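PDB 6M6T: 4-alpha-glucanotransferase from Streptococcus agalactiae, which is an amylomaltase of the 4-alpha-glucanotransferase family, built on a TIM-barrel fold, with glycan bound in its pockets. Local coordinates for residues V184-Y187 against H188-Q192; F235-D238 against R239-P243; F276-W279 against I280-Q284; N402-F405 against E406-V410. All coordinates share one frame; numbering follows the deposited sequence.

Contact 1: residues V184-Y187 against H188-Q192; sequences VIKY and HEVTQ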
loop_
_atom_site.group_PDB
_atom_site.type_symbol
_atom_site.label_atom_id
_atom_site.label_comp_id
_atom_site.label_asym_id
_atom_site.label_seq_id
_atom_site.Cartn_x
_atom_site.Cartn_y
_atom_site.Cartn_z
ATOM N N VAL A 184 -6.348 27.526 1.410
ATOM C CA VAL A 184 -5.494 26.356 1.541
ATOM C C VAL A 184 -6.320 25.083 1.633
ATOM O O VAL A 184 -5.820 23.999 1.321
ATOM C CB VAL A 184 -4.558 26.509 2.754
ATOM C CG1 VAL A 184 -5.364 26.685 4.022
ATOM C CG2 VAL A 184 -3.612 25.314 2.856
ATOM N N ILE A 185 -7.574 25.176 2.072
ATOM C CA ILE A 185 -8.443 24.006 2.041
ATOM C C ILE A 185 -8.790 23.657 0.602
ATOM O O ILE A 185 -8.653 22.500 0.167
ATOM C CB ILE A 185 -9.714 24.244 2.877
ATOM C CG1 ILE A 185 -9.401 24.373 4.363
ATOM C CG2 ILE A 185 -10.716 23.099 2.685
ATOM C CD1 ILE A 185 -10.604 24.859 5.166
ATOM N N LYS A 186 -9.261 24.655 -0.156
ATOM C CA LYS A 186 -9.570 24.417 -1.563
ATOM C C LYS A 186 -8.365 23.844 -2.304
ATOM O O LYS A 186 -8.531 23.015 -3.207
ATOM C CB LYS A 186 -10.051 25.708 -2.229
ATOM C CG LYS A 186 -10.744 25.505 -3.560
ATOM C CD LYS A 186 -12.016 26.346 -3.688
ATOM C CE LYS A 186 -13.209 25.717 -2.975
ATOM N NZ LYS A 186 -13.424 24.301 -3.373
ATOM N N TYR A 187 -7.148 24.251 -1.924
ATOM C CA TYR A 187 -5.964 23.638 -2.517
ATOM C C TYR A 187 -6.009 22.114 -2.396
ATOM O O TYR A 187 -5.808 21.393 -3.383
ATOM C CB TYR A 187 -4.690 24.192 -1.871
ATOM C CG TYR A 187 -3.506 23.315 -2.156
ATOM C CD1 TYR A 187 -3.177 22.250 -1.307
ATOM C CD2 TYR A 187 -2.741 23.505 -3.304
ATOM C CE1 TYR A 187 -2.117 21.405 -1.582
ATOM C CE2 TYR A 187 -1.666 22.661 -3.592
ATOM C CZ TYR A 187 -1.357 21.614 -2.726
ATOM O OH TYR A 187 -0.297 20.771 -2.987
ATOM N N HIS A 188 -6.258 21.608 -1.181
ATOM C CA HIS A 188 -6.172 20.169 -0.934
ATOM C C HIS A 188 -7.335 19.424 -1.560
ATOM O O HIS A 188 -7.170 18.278 -2.006
ATOM C CB HIS A 188 -6.135 19.882 0.558
ATOM C CG HIS A 188 -4.833 20.229 1.210
ATOM N ND1 HIS A 188 -3.708 19.439 1.096
ATOM C CD2 HIS A 188 -4.486 21.268 2.008
ATOM C CE1 HIS A 188 -2.722 19.982 1.789
ATOM N NE2 HIS A 188 -3.167 21.092 2.353
ATOM N N GLU A 189 -8.508 20.059 -1.607
ATOM C CA GLU A 189 -9.611 19.501 -2.388
ATOM C C GLU A 189 -9.200 19.292 -3.836
ATOM O O GLU A 189 -9.428 18.222 -4.420
ATOM C CB GLU A 189 -10.829 20.418 -2.333
ATOM C CG GLU A 189 -11.880 19.941 -1.364
ATOM C CD GLU A 189 -12.635 21.072 -0.690
ATOM O OE1 GLU A 189 -13.073 22.036 -1.379
ATOM O OE2 GLU A 189 -12.757 20.991 0.552
ATOM N N VAL A 190 -8.588 20.314 -4.431
ATOM C CA VAL A 190 -8.280 20.267 -5.849
ATOM C C VAL A 190 -7.168 19.258 -6.113
ATOM O O VAL A 190 -7.201 18.524 -7.110
ATOM C CB VAL A 190 -7.943 21.687 -6.358
ATOM C CG1 VAL A 190 -7.346 21.651 -7.757
ATOM C CG2 VAL A 190 -9.199 22.578 -6.355
ATOM N N THR A 191 -6.183 19.176 -5.222
ATOM C CA THR A 191 -5.169 18.145 -5.417
ATOM C C THR A 191 -5.783 16.751 -5.319
ATOM O O THR A 191 -5.386 15.851 -6.068
ATOM C CB THR A 191 -4.006 18.308 -4.434
ATOM O OG1 THR A 191 -4.491 18.347 -3.081
ATOM C CG2 THR A 191 -3.235 19.581 -4.746
ATOM N N GLN A 192 -6.780 16.553 -4.448
ATOM C CA GLN A 192 -7.454 15.251 -4.432
ATOM C C GLN A 192 -8.195 15.005 -5.746
ATOM O O GLN A 192 -8.217 13.870 -6.254
ATOM C CB GLN A 192 -8.403 15.143 -3.232
ATOM C CG GLN A 192 -7.712 14.851 -1.874
ATOM C CD GLN A 192 -6.690 13.707 -1.924
ATOM O OE1 GLN A 192 -7.037 12.543 -2.152
ATOM N NE2 GLN A 192 -5.427 14.042 -1.689
#

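Contact 2: residues F235-D238 against R239-P243; sequences FKLD and RDKQP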
loop_
_atom_site.group_PDB
_atom_site.type_symbol
_atom_site.label_atom_id
_atom_site.label_comp_id
_atom_site.label_asym_id
_atom_site.label_seq_id
_atom_site.Cartn_x
_atom_site.Cartn_y
_atom_site.Cartn_z
ATOM N N PHE A 235 -11.995 4.393 17.964
ATOM C CA PHE A 235 -10.703 4.079 18.555
ATOM C C PHE A 235 -10.786 4.061 20.080
ATOM O O PHE A 235 -11.761 4.509 20.684
ATOM C CB PHE A 235 -9.636 5.088 18.101
ATOM C CG PHE A 235 -9.527 5.225 16.614
ATOM C CD1 PHE A 235 -10.360 6.097 15.919
ATOM C CD2 PHE A 235 -8.587 4.500 15.907
ATOM C CE1 PHE A 235 -10.264 6.231 14.532
ATOM C CE2 PHE A 235 -8.485 4.628 14.524
ATOM C CZ PHE A 235 -9.325 5.495 13.838
ATOM N N LYS A 236 -9.755 3.497 20.693
ATOM C CA LYS A 236 -9.564 3.569 22.133
ATOM C C LYS A 236 -8.708 4.796 22.403
ATOM O O LYS A 236 -7.480 4.716 22.465
ATOM C CB LYS A 236 -8.897 2.301 22.651
ATOM C CG LYS A 236 -9.696 1.014 22.469
ATOM C CD LYS A 236 -8.907 -0.202 22.969
ATOM C CE LYS A 236 -9.758 -1.484 22.867
ATOM N NZ LYS A 236 -9.106 -2.728 23.388
ATOM N N LEU A 237 -9.350 5.957 22.545
ATOM C CA LEU A 237 -8.633 7.200 22.829
ATOM C C LEU A 237 -9.261 7.893 24.030
ATOM O O LEU A 237 -10.343 7.523 24.506
ATOM C CB LEU A 237 -8.624 8.156 21.626
ATOM C CG LEU A 237 -8.294 7.621 20.224
ATOM C CD1 LEU A 237 -9.020 8.450 19.189
ATOM C CD2 LEU A 237 -6.793 7.559 19.910
ATOM N N ASP A 238 -8.555 8.912 24.521
ATOM C CA ASP A 238 -8.994 9.725 25.646
ATOM C C ASP A 238 -9.512 11.091 25.181
ATOM O O ASP A 238 -9.691 11.340 23.985
ATOM C CB ASP A 238 -7.860 9.856 26.664
ATOM C CG ASP A 238 -6.606 10.441 26.073
ATOM O OD1 ASP A 238 -6.714 11.205 25.087
ATOM O OD2 ASP A 238 -5.515 10.136 26.609
ATOM N N ARG A 239 -9.751 11.987 26.147
ATOM C CA ARG A 239 -10.395 13.265 25.859
ATOM C C ARG A 239 -9.533 14.165 24.981
ATOM O O ARG A 239 -10.075 14.930 24.170
ATOM C CB ARG A 239 -10.744 13.982 27.161
ATOM C CG ARG A 239 -12.061 13.538 27.776
ATOM C CD ARG A 239 -12.114 13.824 29.282
ATOM N NE ARG A 239 -11.364 12.839 30.065
ATOM C CZ ARG A 239 -11.913 11.821 30.728
ATOM N NH1 ARG A 239 -13.230 11.641 30.703
ATOM N NH2 ARG A 239 -11.147 10.975 31.416
ATOM N N ASP A 240 -8.205 14.107 25.115
ATOM C CA ASP A 240 -7.337 14.858 24.211
ATOM C C ASP A 240 -6.784 13.979 23.081
ATOM O O ASP A 240 -5.670 14.202 22.592
ATOM C CB ASP A 240 -6.226 15.566 24.989
ATOM C CG ASP A 240 -6.497 17.089 25.153
ATOM O OD1 ASP A 240 -7.443 17.605 24.495
ATOM O OD2 ASP A 240 -5.771 17.770 25.928
ATOM N N LYS A 241 -7.559 12.959 22.694
ATOM C CA LYS A 241 -7.406 12.189 21.455
ATOM C C LYS A 241 -6.027 11.543 21.301
ATOM O O LYS A 241 -5.498 11.426 20.189
ATOM C CB LYS A 241 -7.747 13.044 20.234
ATOM C CG LYS A 241 -9.182 12.861 19.784
ATOM C CD LYS A 241 -9.704 14.010 18.931
ATOM C CE LYS A 241 -11.202 13.827 18.690
ATOM N NZ LYS A 241 -11.848 15.041 18.127
ATOM N N GLN A 242 -5.459 11.061 22.417
ATOM C CA GLN A 242 -4.222 10.311 22.293
ATOM C C GLN A 242 -4.470 8.831 22.548
ATOM O O GLN A 242 -5.342 8.457 23.344
ATOM C CB GLN A 242 -3.152 10.828 23.256
ATOM C CG GLN A 242 -3.233 12.327 23.424
ATOM C CD GLN A 242 -1.882 12.991 23.404
ATOM O OE1 GLN A 242 -0.849 12.327 23.250
ATOM N NE2 GLN A 242 -1.876 14.314 23.561
ATOM N N PRO A 243 -3.725 7.965 21.865
ATOM C CA PRO A 243 -4.023 6.526 21.919
ATOM C C PRO A 243 -3.818 5.941 23.315
ATOM O O PRO A 243 -2.750 6.092 23.916
ATOM C CB PRO A 243 -3.042 5.927 20.902
ATOM C CG PRO A 243 -2.590 7.079 20.082
ATOM C CD PRO A 243 -2.624 8.271 20.941
#

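Contact 3: residues F276-W279 against I280-Q284; sequences FDWW and IYRIQ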
loop_
_atom_site.group_PDB
_atom_site.type_symbol
_atom_site.label_atom_id
_atom_site.label_comp_id
_atom_site.label_asym_id
_atom_site.label_seq_id
_atom_site.Cartn_x
_atom_site.Cartn_y
_atom_site.Cartn_z
ATOM N N PHE A 276 -20.687 -2.140 11.667
ATOM C CA PHE A 276 -19.463 -2.016 10.873
ATOM C C PHE A 276 -19.591 -1.006 9.717
ATOM O O PHE A 276 -18.868 -1.092 8.723
ATOM C CB PHE A 276 -19.027 -3.386 10.361
ATOM C CG PHE A 276 -18.815 -4.394 11.444
ATOM C CD1 PHE A 276 -17.599 -4.473 12.099
ATOM C CD2 PHE A 276 -19.815 -5.282 11.786
ATOM C CE1 PHE A 276 -17.384 -5.410 13.080
ATOM C CE2 PHE A 276 -19.604 -6.221 12.769
ATOM C CZ PHE A 276 -18.385 -6.279 13.420
ATOM N N ASP A 277 -20.479 -0.019 9.869
ATOM C CA ASP A 277 -20.691 1.052 8.898
ATOM C C ASP A 277 -19.387 1.493 8.232
ATOM O O ASP A 277 -19.232 1.435 7.001
ATOM C CB ASP A 277 -21.366 2.222 9.640
ATOM C CG ASP A 277 -21.876 3.350 8.710
ATOM O OD1 ASP A 277 -21.093 3.934 7.903
ATOM O OD2 ASP A 277 -23.085 3.681 8.837
ATOM N N TRP A 278 -18.415 1.883 9.050
ATOM C CA TRP A 278 -17.187 2.459 8.514
ATOM C C TRP A 278 -16.414 1.447 7.678
ATOM O O TRP A 278 -15.839 1.799 6.644
ATOM C CB TRP A 278 -16.325 2.984 9.656
ATOM C CG TRP A 278 -15.066 3.672 9.226
ATOM C CD1 TRP A 278 -14.959 4.831 8.489
ATOM C CD2 TRP A 278 -13.725 3.255 9.516
ATOM N NE1 TRP A 278 -13.631 5.150 8.310
ATOM C CE2 TRP A 278 -12.856 4.199 8.929
ATOM C CE3 TRP A 278 -13.174 2.171 10.214
ATOM C CZ2 TRP A 278 -11.468 4.091 9.022
ATOM C CZ3 TRP A 278 -11.795 2.071 10.307
ATOM C CH2 TRP A 278 -10.962 3.023 9.718
ATOM N N TRP A 279 -16.392 0.186 8.109
ATOM C CA TRP A 279 -15.663 -0.839 7.372
ATOM C C TRP A 279 -16.337 -1.157 6.045
ATOM O O TRP A 279 -15.659 -1.427 5.045
ATOM C CB TRP A 279 -15.560 -2.097 8.221
ATOM C CG TRP A 279 -14.433 -2.075 9.186
ATOM C CD1 TRP A 279 -14.522 -2.049 10.546
ATOM C CD2 TRP A 279 -13.033 -2.096 8.872
ATOM N NE1 TRP A 279 -13.261 -2.053 11.098
ATOM C CE2 TRP A 279 -12.333 -2.079 10.090
ATOM C CE3 TRP A 279 -12.311 -2.123 7.682
ATOM C CZ2 TRP A 279 -10.945 -2.085 10.149
ATOM C CZ3 TRP A 279 -10.937 -2.135 7.747
ATOM C CH2 TRP A 279 -10.269 -2.115 8.968
ATOM N N ILE A 280 -17.672 -1.163 6.020
ATOM C CA ILE A 280 -18.370 -1.351 4.754
ATOM C C ILE A 280 -17.992 -0.242 3.793
ATOM O O ILE A 280 -17.783 -0.478 2.603
ATOM C CB ILE A 280 -19.892 -1.414 4.973
ATOM C CG1 ILE A 280 -20.244 -2.568 5.917
ATOM C CG2 ILE A 280 -20.624 -1.520 3.637
ATOM C CD1 ILE A 280 -20.032 -3.911 5.316
ATOM N N TYR A 281 -17.842 0.974 4.308
ATOM C CA TYR A 281 -17.457 2.101 3.462
ATOM C C TYR A 281 -16.014 1.971 2.971
ATOM O O TYR A 281 -15.717 2.231 1.792
ATOM C CB TYR A 281 -17.697 3.390 4.251
ATOM C CG TYR A 281 -16.849 4.577 3.906
ATOM C CD1 TYR A 281 -17.177 5.409 2.845
ATOM C CD2 TYR A 281 -15.744 4.897 4.677
ATOM C CE1 TYR A 281 -16.402 6.516 2.543
ATOM C CE2 TYR A 281 -14.970 5.994 4.390
ATOM C CZ TYR A 281 -15.299 6.806 3.324
ATOM O OH TYR A 281 -14.510 7.907 3.047
ATOM N N ARG A 282 -15.107 1.541 3.847
ATOM C CA ARG A 282 -13.726 1.315 3.430
ATOM C C ARG A 282 -13.655 0.295 2.296
ATOM O O ARG A 282 -13.074 0.564 1.235
ATOM C CB ARG A 282 -12.886 0.851 4.621
ATOM C CG ARG A 282 -12.465 1.952 5.588
ATOM C CD ARG A 282 -11.193 1.571 6.342
ATOM N NE ARG A 282 -10.019 1.592 5.473
ATOM C CZ ARG A 282 -8.785 1.336 5.888
ATOM N NH1 ARG A 282 -8.567 1.037 7.163
ATOM N NH2 ARG A 282 -7.772 1.377 5.034
ATOM N N ILE A 283 -14.270 -0.879 2.509
ATOM C CA ILE A 283 -14.256 -1.968 1.530
ATOM C C ILE A 283 -14.931 -1.542 0.236
ATOM O O ILE A 283 -14.485 -1.906 -0.859
ATOM C CB ILE A 283 -14.936 -3.222 2.119
ATOM C CG1 ILE A 283 -14.148 -3.783 3.309
ATOM C CG2 ILE A 283 -15.076 -4.280 1.077
ATOM C CD1 ILE A 283 -12.895 -4.529 2.921
ATOM N N GLN A 284 -16.022 -0.777 0.336
ATOM C CA GLN A 284 -16.740 -0.343 -0.858
ATOM C C GLN A 284 -15.872 0.582 -1.704
ATOM O O GLN A 284 -15.739 0.404 -2.928
ATOM C CB GLN A 284 -18.051 0.341 -0.450
ATOM C CG GLN A 284 -19.079 0.477 -1.568
ATOM C CD GLN A 284 -20.473 0.846 -1.074
ATOM O OE1 GLN A 284 -20.771 2.016 -0.804
ATOM N NE2 GLN A 284 -21.341 -0.152 -0.975
#

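Contact 4: residues N402-F405 against E406-V410; sequences NGWF and ENLTV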
loop_
_atom_site.group_PDB
_atom_site.type_symbol
_atom_site.label_atom_id
_atom_site.label_comp_id
_atom_site.label_asym_id
_atom_site.label_seq_id
_atom_site.Cartn_x
_atom_site.Cartn_y
_atom_site.Cartn_z
ATOM N N ASN A 402 17.741 -12.144 -4.205
ATOM C CA ASN A 402 19.192 -12.106 -4.144
ATOM C C ASN A 402 19.673 -11.877 -2.732
ATOM O O ASN A 402 20.713 -12.419 -2.340
ATOM C CB ASN A 402 19.730 -11.025 -5.057
ATOM C CG ASN A 402 19.972 -11.536 -6.436
ATOM O OD1 ASN A 402 20.250 -12.722 -6.621
ATOM N ND2 ASN A 402 19.865 -10.657 -7.425
ATOM N N GLY A 403 18.924 -11.090 -1.957
ATOM C CA GLY A 403 19.289 -10.870 -0.567
ATOM C C GLY A 403 18.964 -12.058 0.323
ATOM O O GLY A 403 19.781 -12.467 1.151
ATOM N N TRP A 404 17.759 -12.621 0.172
ATOM C CA TRP A 404 17.375 -13.794 0.959
ATOM C C TRP A 404 18.382 -14.927 0.795
ATOM O O TRP A 404 18.733 -15.601 1.770
ATOM C CB TRP A 404 15.968 -14.240 0.555
ATOM C CG TRP A 404 15.661 -15.679 0.788
ATOM C CD1 TRP A 404 15.081 -16.225 1.896
ATOM C CD2 TRP A 404 15.872 -16.764 -0.130
ATOM N NE1 TRP A 404 14.928 -17.579 1.730
ATOM C CE2 TRP A 404 15.407 -17.936 0.496
ATOM C CE3 TRP A 404 16.416 -16.856 -1.420
ATOM C CZ2 TRP A 404 15.479 -19.190 -0.116
ATOM C CZ3 TRP A 404 16.482 -18.107 -2.029
ATOM C CH2 TRP A 404 16.017 -19.256 -1.371
ATOM N N PHE A 405 18.904 -15.110 -0.425
ATOM C CA PHE A 405 19.851 -16.187 -0.687
ATOM C C PHE A 405 21.206 -15.999 -0.006
ATOM O O PHE A 405 21.933 -16.983 0.159
ATOM C CB PHE A 405 20.064 -16.367 -2.190
ATOM C CG PHE A 405 20.675 -17.694 -2.536
ATOM C CD1 PHE A 405 20.000 -18.870 -2.248
ATOM C CD2 PHE A 405 21.942 -17.774 -3.101
ATOM C CE1 PHE A 405 20.564 -20.101 -2.532
ATOM C CE2 PHE A 405 22.513 -19.001 -3.392
ATOM C CZ PHE A 405 21.823 -20.165 -3.109
ATOM N N GLU A 406 21.588 -14.777 0.378
ATOM C CA GLU A 406 22.836 -14.629 1.124
ATOM C C GLU A 406 22.711 -15.231 2.513
ATOM O O GLU A 406 23.606 -15.949 2.969
ATOM C CB GLU A 406 23.235 -13.163 1.259
ATOM C CG GLU A 406 22.919 -12.276 0.075
ATOM C CD GLU A 406 23.797 -11.040 0.058
ATOM O OE1 GLU A 406 24.767 -10.998 0.860
ATOM O OE2 GLU A 406 23.522 -10.116 -0.749
ATOM N N ASN A 407 21.610 -14.955 3.204
ATOM C CA ASN A 407 21.502 -15.244 4.633
ATOM C C ASN A 407 20.917 -16.617 4.893
ATOM O O ASN A 407 19.980 -16.782 5.668
ATOM C CB ASN A 407 20.679 -14.155 5.294
ATOM C CG ASN A 407 21.226 -12.791 4.992
ATOM O OD1 ASN A 407 22.439 -12.564 5.107
ATOM N ND2 ASN A 407 20.356 -11.874 4.581
ATOM N N LEU A 408 21.504 -17.614 4.244
ATOM C CA LEU A 408 21.086 -18.998 4.376
ATOM C C LEU A 408 22.264 -19.831 4.870
ATOM O O LEU A 408 23.404 -19.672 4.393
ATOM C CB LEU A 408 20.558 -19.542 3.049
ATOM C CG LEU A 408 19.087 -19.420 2.611
ATOM C CD1 LEU A 408 18.475 -18.076 2.994
ATOM C CD2 LEU A 408 18.911 -19.700 1.083
ATOM N N THR A 409 21.982 -20.671 5.867
ATOM C CA THR A 409 22.858 -21.790 6.182
ATOM C C THR A 409 23.345 -22.443 4.894
ATOM O O THR A 409 22.531 -22.740 4.011
ATOM C CB THR A 409 22.069 -22.824 6.986
ATOM O OG1 THR A 409 21.198 -22.164 7.921
ATOM C CG2 THR A 409 22.981 -23.822 7.713
ATOM N N VAL A 410 24.665 -22.660 4.777
ATOM C CA VAL A 410 25.097 -23.295 3.543
ATOM C C VAL A 410 24.478 -24.687 3.385
ATOM O O VAL A 410 24.358 -25.180 2.255
ATOM C CB VAL A 410 26.619 -23.339 3.451
ATOM C CG1 VAL A 410 27.029 -23.496 1.985
ATOM C CG2 VAL A 410 27.241 -22.069 4.020
#

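Contact 1: residues V184-Y187 against H188-Q192
Tyr187 meets His188 and Thr191 within helix 182-208, two turns of which carry this local contact between neighbouring and i, i+4 side chains. With CG anti to the backbone N (chi1 163°), the ring stands out from the helix and leans slightly toward the residues that follow, between His188 and Thr191. CB and CG lie beside the backbone N of His188. Further out, CD1 is set over the centre of the imidazole, 3.6 Å from His188 CG, and CE1 follows across the same face at 3.7 Å from His188 ND1. The two planes are turned by 86°, a T-shaped pair with the tyrosine supplying the edge. At the far end of the ring Thr191 CG2 sits over one face, near the rim, with CZ of Tyr187 3.4 Å from this methyl and OH of Tyr187 3.6 Å from it, a CH-pi contact. Thus one aromatic ring uses its edge on His188 and a face on Thr191. Arg110 of helix 105-122 makes a cation-pi contact with Tyr187, and Glu151 of helix 140-152 binds NE2 of His188, fixing the imidazole that the tyrosine edge meets. On another side of the helix Lys186, its chain bent, brings NZ to Glu189 OE1 at 3.0 Å in a salt bridge, while Ile185 CG2 lies against Glu189 OE2. Regular helical bonding continues beneath, with Thr191 N 2.9 Å from Tyr187 O. The threonine hydroxyl turns back on the helix: Thr191 OG1 donates to His188 O at 2.9 Å, and Gln192 N reaches that oxygen from the same face of the carbonyl plane.

Contact 2: residues F235-D238 against R239-P243
Asp238 reaches over to Gln242 across a tight reversal of the chain between helix 226-230 and strand 245-249. Residues Asp238 to Lys241 form a type I beta turn, and the positive phi of Lys241 (57°), together with a weak bond from Asp238 N to Gln242 O, is consistent with a G1-type bulge following it. The side chains of Asp238 and Gln242 cross obliquely: the carboxylate lies beside CB and CG of Gln242, while the amide, its plane 59° from that of the carboxylate, leads away. Asp238 CG lies between its own backbone N and carbonyl carbon (chi1 57°), which brings OD1 over the turn; there Gln242 N donates to Asp238 OD1 at 3.0 Å, from above the carboxylate plane. The turn itself is closed by Lys241 N donating to Asp238 O at 3.0 Å. At the open end Leu237 and Pro243 form a single backbone bridge. Leucine CB points toward the returning chain, and CD2 of Leu237 comes alongside the proline, 3.6 Å from Pro243 CA and 4.2 Å from Pro243 CB. The two lysines tie the turn to the rest of the fold: Lys236 NZ makes a salt bridge with Glu306, and Lys241 NZ donates to the carbonyl oxygens of Ile167 and Trp229. Within the reversal, the backbones of Leu237 and Gln242 also approach directly, with Leu237 CA 3.6 Å from Gln242 O in a CA-H...O contact.

Contact 3: residues F276-W279 against I280-Q284
Arg282 lays its aliphatic part over Trp278, one turn back along helix 277-289. CD is the atom that touches: it stands over one face of the six-membered ring, displaced toward the rim, 3.7 Å from Trp278 CH2, in a CH-pi contact. The two side chains lie side by side and point the same way. Trp279 runs alongside the same arginine, its CZ3 4.0 Å from Arg282 CD, and here the indole and guanidinium planes are only 15° apart. With the chain bent at chi3 (71°), NH1 of Arg282 lies 4.0 Å from both Trp278 CH2 and Trp279 CH2, oblique to both rings. At the five-membered ring, Trp278 CD1 packs on Tyr281 CD2 at 3.9 Å, the rings meeting obliquely at 35°, neither stacked nor edge-to-face. This shell rests on the first two turns of the helix, which Phe276 opens at the N-cap position; Ile280 N bonds to Phe276 O and Arg282 N to Trp278 O. Outside it, the Trp279 ring meets those of Trp268, His271, Tyr266 and Phe301, and strand 212-217 of the barrel presents Met217 to Trp279, Arg282 and Ile283. The arginine head is held by Pro218 O, which accepts from NH2. Its methylenes thus pack on aromatic carbon while a carbonyl takes up a guanidinium N-H, which reconciles a probably charged group with a buried position between helix and barrel strand.

Contact 4: residues N402-F405 against E406-V410
The turn that leads out of helix 401-404 toward helix 410-419 is closed by a small apolar cluster in which Leu408 folds back on Trp404 and Phe405. Leu408 CD2 is the shared atom. It stands over one face of the Trp404 six-membered ring, offset toward the rim, 3.7 Å from Trp404 CZ2, and makes a CH-pi contact. The same methyl is 3.6 Å from Phe405 CD1, where the leucine and phenylalanine side chains cross at about a right angle. Both aromatic residues carry CG anti to the backbone N (chi1 155° in Trp404), and both rings project to broadly the same side, where one methyl of Leu408 meets both. The chain bends at Asn407, the centre of an inverse gamma turn, and CB of Leu408 points toward 402-405. Before that, Glu406 N donates to Gly403 O at 3.0 Å, from well above the carbonyl plane. Glu406 CG lies 3.3 Å from Asn402 O. Around this unit, Asn407 ND2 bonds to Glu399, Asn402 ND2 to the carbonyl of Lys454, and Val432 and Ile428 of helix 428-438 pack on Trp404 and Phe405 respectively. The chemistry is divided: amide groups of Asn402 and Asn407 tie the turn to Lys454 and Glu399 of the same chain by hydrogen bonds, whereas the hold of Leu408 on the two rings is apolar and depends on their packing.

How the contacts relate
Along the chain the four contacts follow in series, each within a single helix, turn or helix end. Contacts 1, 2 and 3 are the nearer group, their centres 22 to 28 Å apart; the nearest atoms of contacts 2 and 3 approach to about 5 Å without touching. Contact 3 lies on helix 277-289, which leads into barrel strand 292-295, and contact 2 in the loop before strand 245-249 of the antiparallel sheet. Contact 1 belongs to helix 182-208, which precedes barrel strand 212-217. Contact 4 comes after barrel strand 389-392, its centre 42 to 47 Å from the others and across the chain's centre from contacts 1 and 3. The set therefore samples connections around the barrel, outside its parallel strands.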